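Choline binding protein PCPA (Streptococcus pneumoniae, PDB 4CP6) is a pneumococcal surface antigen that probably attaches to cell-wall choline and presents a leucine-rich repeat domain. Local coordinates at residues 332-343 with 355-366. Numbering follows the deposited sequence.
Sequences HVMNGLPKLKSL and FFLSGVLDSLKE
F355 lays its CB over the centre of the H332 imidazole, 3.7 Å from the ring centroid. The two rings are tilted by 24° and offset, with little of one lying over the other. F356 takes the S-methyl of M334 over one face of its ring. M334 CE lies 3.5 Å from F356 CZ, and the sulfur stands farther off above the same face, a Met-aromatic contact. F329 meets F356 edge-to-face. L357 touches M334 CB through CD1 and meets L343 tip to tip through CD2. With CG anti to the backbone N (chi1 179°), the two methyls of L357 point to different partners. S358 OG accepts N335 ND2 at 2.9 Å, close to the amide plane. The same hydroxyl donates to a water that also donates to M334 O and F355 O, so this water joins the two segments. The backbones pair here in parallel, M334 beside L357 and N335 beside S358. These are successive coils of the BspA-type leucine-rich repeat solenoid, with leucines turned into the core; the pairing slips by one residue between N335/S358 and S342/E366. V360 O receives L337 N at 2.9 Å, and V360 CG1 rests on P338 CB. L361 CD2 packs against L337 CB. Both segments then make a type I turn, L337 to L340 and L361 to L364. S363 OG donates to P338 O at 2.7 Å, on a lone pair in the carbonyl plane. A second water donates to L337 O and L340 O and accepts S363 N. L364 CD1 lies alongside L340 CD2. K365 N bonds to K341 O at 2.9 Å. E366 O accepts L343 N, while a further water donates to E366 OE2 and hydrogen-bonds S342 OG.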
ATOM      1  N   HIS A 332     -19.361   3.444  -1.901  1.00 11.03           N
ATOM      2  CA  HIS A 332     -18.765   4.603  -1.217  1.00 10.66           C
ATOM      3  C   HIS A 332     -17.770   5.330  -2.106  1.00 11.97           C
ATOM      4  O   HIS A 332     -16.669   5.663  -1.677  1.00 12.22           O
ATOM      5  CB  HIS A 332     -18.137   4.220   0.136  1.00 11.70           C
ATOM      6  CG  HIS A 332     -19.161   3.804   1.141  1.00 14.06           C
ATOM      7  ND1 HIS A 332     -20.011   4.714   1.747  1.00 17.13           N
ATOM      8  CD2 HIS A 332     -19.462   2.566   1.580  1.00 15.26           C
ATOM      9  CE1 HIS A 332     -20.739   3.995   2.598  1.00 14.94           C
ATOM     10  NE2 HIS A 332     -20.483   2.706   2.490  1.00 16.60           N
ATOM     11  N   VAL A 333     -18.166   5.616  -3.352  1.00 10.07           N
ATOM     12  CA  VAL A 333     -17.238   6.240  -4.271  1.00  9.82           C
ATOM     13  C   VAL A 333     -16.860   7.656  -3.823  1.00 11.85           C
ATOM     14  O   VAL A 333     -15.725   8.082  -4.075  1.00 11.92           O
ATOM     15  CB  VAL A 333     -17.757   6.175  -5.715  1.00 12.77           C
ATOM     16  CG1 VAL A 333     -19.075   6.938  -5.870  1.00 12.35           C
ATOM     17  CG2 VAL A 333     -16.707   6.704  -6.681  1.00 14.31           C
ATOM     18  N   MET A 334     -17.810   8.397  -3.187  1.00  9.39           N
ATOM     19  CA  MET A 334     -17.545   9.762  -2.700  1.00  8.81           C
ATOM     20  C   MET A 334     -17.950   9.837  -1.242  1.00 11.76           C
ATOM     21  O   MET A 334     -19.143   9.703  -0.906  1.00 12.32           O
ATOM     22  CB  MET A 334     -18.327  10.807  -3.505  1.00 10.15           C
ATOM     23  CG  MET A 334     -17.874  10.914  -4.966  1.00 11.37           C
ATOM     24  SD  MET A 334     -19.018  11.923  -5.959  1.00 12.07           S
ATOM     25  CE  MET A 334     -20.409  10.767  -6.135  1.00 12.02           C
ATOM     26  N   ASN A 335     -16.990  10.083  -0.370  1.00  9.70           N
ATOM     27  CA  ASN A 335     -17.325  10.163   1.050  1.00 10.82           C
ATOM     28  C   ASN A 335     -16.373  11.149   1.729  1.00 13.02           C
ATOM     29  O   ASN A 335     -15.149  11.055   1.556  1.00 11.48           O
ATOM     30  CB  ASN A 335     -17.247   8.775   1.734  1.00 12.09           C
ATOM     31  CG  ASN A 335     -17.476   8.821   3.238  1.00 16.69           C
ATOM     32  OD1 ASN A 335     -16.602   9.252   3.999  1.00 18.60           O
ATOM     33  ND2 ASN A 335     -18.661   8.427   3.705  1.00 15.77           N
ATOM     34  N   GLY A 336     -16.909  12.027   2.564  1.00 11.32           N
ATOM     35  CA  GLY A 336     -16.073  12.908   3.387  1.00 11.51           C
ATOM     36  C   GLY A 336     -15.344  13.955   2.575  1.00 13.72           C
ATOM     37  O   GLY A 336     -14.105  13.909   2.423  1.00 12.93           O
ATOM     38  N   LEU A 337     -16.126  14.876   2.017  1.00 11.63           N
ATOM     39  CA  LEU A 337     -15.664  15.950   1.111  1.00 11.23           C
ATOM     40  C   LEU A 337     -16.197  17.273   1.665  1.00 12.44           C
ATOM     41  O   LEU A 337     -17.195  17.799   1.185  1.00 12.88           O
ATOM     42  CB  LEU A 337     -16.173  15.674  -0.310  1.00 10.78           C
ATOM     43  CG  LEU A 337     -15.826  14.247  -0.855  1.00 12.49           C
ATOM     44  CD1 LEU A 337     -16.550  13.918  -2.104  1.00 13.54           C
ATOM     45  CD2 LEU A 337     -14.314  14.047  -1.005  1.00 12.62           C
ATOM     46  N   PRO A 338     -15.546  17.742   2.768  1.00 12.35           N
ATOM     47  CA  PRO A 338     -16.135  18.860   3.524  1.00 12.87           C
ATOM     48  C   PRO A 338     -16.174  20.224   2.860  1.00 16.32           C
ATOM     49  O   PRO A 338     -16.893  21.110   3.373  1.00 15.11           O
ATOM     50  CB  PRO A 338     -15.312  18.904   4.792  1.00 14.74           C
ATOM     51  CG  PRO A 338     -13.973  18.270   4.430  1.00 18.15           C
ATOM     52  CD  PRO A 338     -14.367  17.173   3.460  1.00 13.97           C
ATOM     53  N   LYS A 339     -15.429  20.418   1.751  1.00 13.09           N
ATOM     54  CA  LYS A 339     -15.430  21.685   1.036  1.00 13.39           C
ATOM     55  C   LYS A 339     -16.059  21.551  -0.335  1.00 15.83           C
ATOM     56  O   LYS A 339     -16.071  22.508  -1.113  1.00 15.77           O
ATOM     57  CB  LYS A 339     -14.016  22.274   0.950  1.00 15.42           C
ATOM     58  CG  LYS A 339     -13.535  22.803   2.307  1.00 16.82           C
ATOM     59  CD  LYS A 339     -12.296  23.651   2.164  1.00 27.22           C
ATOM     60  CE  LYS A 339     -11.998  24.471   3.398  1.00 31.32           C
ATOM     61  NZ  LYS A 339     -10.791  25.338   3.187  1.00 30.19           N
ATOM     62  N   LEU A 340     -16.645  20.355  -0.631  1.00 13.18           N
ATOM     63  CA  LEU A 340     -17.306  20.141  -1.908  1.00 11.96           C
ATOM     64  C   LEU A 340     -18.554  21.016  -1.970  1.00 13.80           C
ATOM     65  O   LEU A 340     -19.459  20.822  -1.149  1.00 13.17           O
ATOM     66  CB  LEU A 340     -17.695  18.655  -2.065  1.00 11.53           C
ATOM     67  CG  LEU A 340     -18.204  18.248  -3.439  1.00 12.55           C
ATOM     68  CD1 LEU A 340     -17.061  18.138  -4.433  1.00 14.29           C
ATOM     69  CD2 LEU A 340     -18.930  16.900  -3.401  1.00 13.81           C
ATOM     70  N   LYS A 341     -18.610  21.972  -2.899  1.00 12.86           N
ATOM     71  CA  LYS A 341     -19.751  22.868  -3.034  1.00 12.80           C
ATOM     72  C   LYS A 341     -20.765  22.376  -4.046  1.00 14.05           C
ATOM     73  O   LYS A 341     -21.970  22.630  -3.921  1.00 13.11           O
ATOM     74  CB  LYS A 341     -19.227  24.260  -3.466  1.00 14.66           C
ATOM     75  CG  LYS A 341     -18.373  24.953  -2.418  1.00 25.24           C
ATOM     76  CD  LYS A 341     -17.909  26.351  -2.878  1.00 37.99           C
ATOM     77  CE  LYS A 341     -16.675  26.299  -3.756  1.00 48.12           C
ATOM     78  NZ  LYS A 341     -15.960  27.603  -3.792  1.00 59.28           N
ATOM     79  N   SER A 342     -20.292  21.647  -5.064  1.00 12.45           N
ATOM     80  CA  SER A 342     -21.159  21.232  -6.132  1.00 12.31           C
ATOM     81  C   SER A 342     -20.737  19.893  -6.693  1.00 13.04           C
ATOM     82  O   SER A 342     -19.533  19.635  -6.811  1.00 13.04           O
ATOM     83  CB  SER A 342     -21.084  22.274  -7.252  1.00 15.17           C
ATOM     84  OG  SER A 342     -21.976  21.993  -8.315  1.00 20.45           O
ATOM     85  N   LEU A 343     -21.723  19.096  -7.111  1.00 11.23           N
ATOM     86  CA  LEU A 343     -21.501  17.830  -7.801  1.00 10.54           C
ATOM     87  C   LEU A 343     -22.349  17.831  -9.069  1.00 11.81           C
ATOM     88  O   LEU A 343     -23.549  18.158  -9.000  1.00 11.44           O
ATOM     89  CB  LEU A 343     -21.874  16.634  -6.888  1.00 10.36           C
ATOM     90  CG  LEU A 343     -21.938  15.292  -7.606  1.00 12.83           C
ATOM     91  CD1 LEU A 343     -20.518  14.813  -7.952  1.00 13.63           C
ATOM     92  CD2 LEU A 343     -22.636  14.236  -6.738  1.00 12.56           C
ATOM     93  N   PHE A 355     -24.864   3.801  -1.681  1.00 10.73           N
ATOM     94  CA  PHE A 355     -23.649   4.345  -1.049  1.00 10.97           C
ATOM     95  C   PHE A 355     -22.838   5.259  -1.969  1.00 12.46           C
ATOM     96  O   PHE A 355     -21.616   5.388  -1.818  1.00 13.50           O
ATOM     97  CB  PHE A 355     -22.764   3.199  -0.503  1.00 13.29           C
ATOM     98  CG  PHE A 355     -23.512   2.254   0.415  1.00 14.52           C
ATOM     99  CD1 PHE A 355     -24.118   2.720   1.570  1.00 18.46           C
ATOM    100  CD2 PHE A 355     -23.646   0.913   0.091  1.00 17.22           C
ATOM    101  CE1 PHE A 355     -24.806   1.849   2.419  1.00 21.77           C
ATOM    102  CE2 PHE A 355     -24.350   0.040   0.932  1.00 20.61           C
ATOM    103  CZ  PHE A 355     -24.914   0.518   2.090  1.00 19.39           C
ATOM    104  N   PHE A 356     -23.509   5.936  -2.880  1.00 10.20           N
ATOM    105  CA  PHE A 356     -22.888   6.824  -3.854  1.00  9.56           C
ATOM    106  C   PHE A 356     -22.259   8.068  -3.234  1.00 11.61           C
ATOM    107  O   PHE A 356     -21.093   8.399  -3.528  1.00 10.55           O
ATOM    108  CB  PHE A 356     -23.959   7.194  -4.863  1.00 10.91           C
ATOM    109  CG  PHE A 356     -23.546   8.045  -6.030  1.00 11.05           C
ATOM    110  CD1 PHE A 356     -22.720   7.534  -7.029  1.00 11.80           C
ATOM    111  CD2 PHE A 356     -24.086   9.320  -6.203  1.00 11.72           C
ATOM    112  CE1 PHE A 356     -22.402   8.303  -8.162  1.00 12.56           C
ATOM    113  CE2 PHE A 356     -23.770  10.083  -7.332  1.00 13.68           C
ATOM    114  CZ  PHE A 356     -22.940   9.556  -8.303  1.00 12.94           C
ATOM    115  N   LEU A 357     -23.008   8.752  -2.333  1.00  9.86           N
ATOM    116  CA  LEU A 357     -22.532  10.005  -1.761  1.00  9.63           C
ATOM    117  C   LEU A 357     -22.936  10.057  -0.305  1.00 10.98           C
ATOM    118  O   LEU A 357     -24.115   9.845   0.018  1.00 11.36           O
ATOM    119  CB  LEU A 357     -23.094  11.148  -2.588  1.00  9.84           C
ATOM    120  CG  LEU A 357     -22.727  12.540  -2.127  1.00 11.60           C
ATOM    121  CD1 LEU A 357     -21.192  12.775  -2.192  1.00 11.33           C
ATOM    122  CD2 LEU A 357     -23.447  13.580  -2.932  1.00 11.62           C
ATOM    123  N   SER A 358     -21.962  10.260   0.585  1.00 10.08           N
ATOM    124  CA  SER A 358     -22.216  10.185   2.020  1.00  9.98           C
ATOM    125  C   SER A 358     -21.084  10.858   2.778  1.00 11.62           C
ATOM    126  O   SER A 358     -20.112  11.361   2.192  1.00 10.57           O
ATOM    127  CB  SER A 358     -22.335   8.719   2.474  1.00 12.07           C
ATOM    128  OG  SER A 358     -21.117   8.021   2.239  1.00 13.44           O
ATOM    129  N   GLY A 359     -21.199  10.842   4.107  1.00 12.69           N
ATOM    130  CA  GLY A 359     -20.174  11.390   4.984  1.00 12.31           C
ATOM    131  C   GLY A 359     -20.237  12.889   5.153  1.00 13.31           C
ATOM    132  O   GLY A 359     -21.264  13.512   4.897  1.00 13.04           O
ATOM    133  N   VAL A 360     -19.134  13.482   5.614  1.00 13.04           N
ATOM    134  CA  VAL A 360     -19.114  14.925   5.872  1.00 13.28           C
ATOM    135  C   VAL A 360     -19.215  15.681   4.555  1.00 14.99           C
ATOM    136  O   VAL A 360     -18.347  15.541   3.685  1.00 14.89           O
ATOM    137  CB  VAL A 360     -17.886  15.342   6.730  1.00 17.75           C
ATOM    138  CG1 VAL A 360     -17.803  16.859   6.850  1.00 18.52           C
ATOM    139  CG2 VAL A 360     -17.961  14.710   8.121  1.00 18.24           C
ATOM    140  N   LEU A 361     -20.259  16.498   4.416  1.00 12.56           N
ATOM    141  CA  LEU A 361     -20.538  17.261   3.206  1.00 12.05           C
ATOM    142  C   LEU A 361     -21.046  18.654   3.602  1.00 14.96           C
ATOM    143  O   LEU A 361     -22.010  19.159   3.031  1.00 14.32           O
ATOM    144  CB  LEU A 361     -21.597  16.507   2.338  1.00 11.85           C
ATOM    145  CG  LEU A 361     -21.142  15.159   1.772  1.00 12.09           C
ATOM    146  CD1 LEU A 361     -22.319  14.355   1.281  1.00 11.35           C
ATOM    147  CD2 LEU A 361     -20.086  15.350   0.658  1.00 13.06           C
ATOM    148  N   ASP A 362     -20.317  19.291   4.517  1.00 14.58           N
ATOM    149  CA  ASP A 362     -20.708  20.578   5.097  1.00 15.13           C
ATOM    150  C   ASP A 362     -20.940  21.714   4.130  1.00 18.89           C
ATOM    151  O   ASP A 362     -21.763  22.601   4.404  1.00 20.18           O
ATOM    152  CB  ASP A 362     -19.669  21.018   6.130  1.00 16.96           C
ATOM    153  CG  ASP A 362     -19.653  20.197   7.407  1.00 30.39           C
ATOM    154  OD1 ASP A 362     -20.596  19.406   7.621  1.00 31.93           O
ATOM    155  OD2 ASP A 362     -18.703  20.355   8.198  1.00 36.28           O
ATOM    156  N   SER A 363     -20.220  21.726   3.010  1.00 14.61           N
ATOM    157  CA  SER A 363     -20.290  22.825   2.055  1.00 13.34           C
ATOM    158  C   SER A 363     -21.169  22.533   0.845  1.00 14.58           C
ATOM    159  O   SER A 363     -21.302  23.379  -0.041  1.00 14.11           O
ATOM    160  CB  SER A 363     -18.885  23.196   1.585  1.00 15.38           C
ATOM    161  OG  SER A 363     -17.992  23.461   2.651  1.00 17.47           O
ATOM    162  N   LEU A 364     -21.747  21.285   0.767  1.00 12.97           N
ATOM    163  CA  LEU A 364     -22.457  20.888  -0.425  1.00 12.66           C
ATOM    164  C   LEU A 364     -23.713  21.675  -0.600  1.00 14.05           C
ATOM    165  O   LEU A 364     -24.643  21.533   0.202  1.00 14.92           O
ATOM    166  CB  LEU A 364     -22.698  19.356  -0.474  1.00 12.24           C
ATOM    167  CG  LEU A 364     -23.264  18.794  -1.776  1.00 13.21           C
ATOM    168  CD1 LEU A 364     -22.413  19.168  -3.001  1.00 12.76           C
ATOM    169  CD2 LEU A 364     -23.429  17.275  -1.676  1.00 13.59           C
ATOM    170  N   LYS A 365     -23.757  22.470  -1.655  1.00 13.31           N
ATOM    171  CA  LYS A 365     -24.906  23.320  -1.940  1.00 12.55           C
ATOM    172  C   LYS A 365     -25.811  22.731  -2.985  1.00 13.06           C
ATOM    173  O   LYS A 365     -27.033  22.892  -2.924  1.00 12.96           O
ATOM    174  CB  LYS A 365     -24.333  24.674  -2.439  1.00 14.93           C
ATOM    175  CG  LYS A 365     -25.261  25.633  -3.131  1.00 30.74           C
ATOM    176  CD  LYS A 365     -24.511  26.945  -3.410  1.00 42.82           C
ATOM    177  CE  LYS A 365     -24.052  27.074  -4.845  1.00 62.47           C
ATOM    178  NZ  LYS A 365     -23.836  28.496  -5.231  1.00 76.71           N
ATOM    179  N   GLU A 366     -25.223  22.040  -3.978  1.00 12.57           N
ATOM    180  CA  GLU A 366     -26.025  21.634  -5.118  1.00 12.47           C
ATOM    181  C   GLU A 366     -25.531  20.375  -5.812  1.00 12.88           C
ATOM    182  O   GLU A 366     -24.322  20.143  -5.854  1.00 12.08           O
ATOM    183  CB  GLU A 366     -26.053  22.786  -6.163  1.00 14.99           C
ATOM    184  CG  GLU A 366     -24.678  23.266  -6.591  1.00 23.70           C
ATOM    185  CD  GLU A 366     -24.607  24.480  -7.503  1.00 50.91           C
ATOM    186  OE1 GLU A 366     -25.671  24.970  -7.942  1.00 30.34           O
ATOM    187  OE2 GLU A 366     -23.473  24.907  -7.820  1.00 63.86           O
TER
HETATM  188  O   HOH W   1     -20.384   7.393  -0.251  1.00 12.87           O
HETATM  189  O   HOH W   2     -17.053  11.449   6.185  1.00 20.63           O
HETATM  190  O   HOH W   3     -19.267  19.568   1.293  1.00 13.14           O
HETATM  191  O   HOH W   4     -22.230  24.147 -10.134  1.00 38.79           O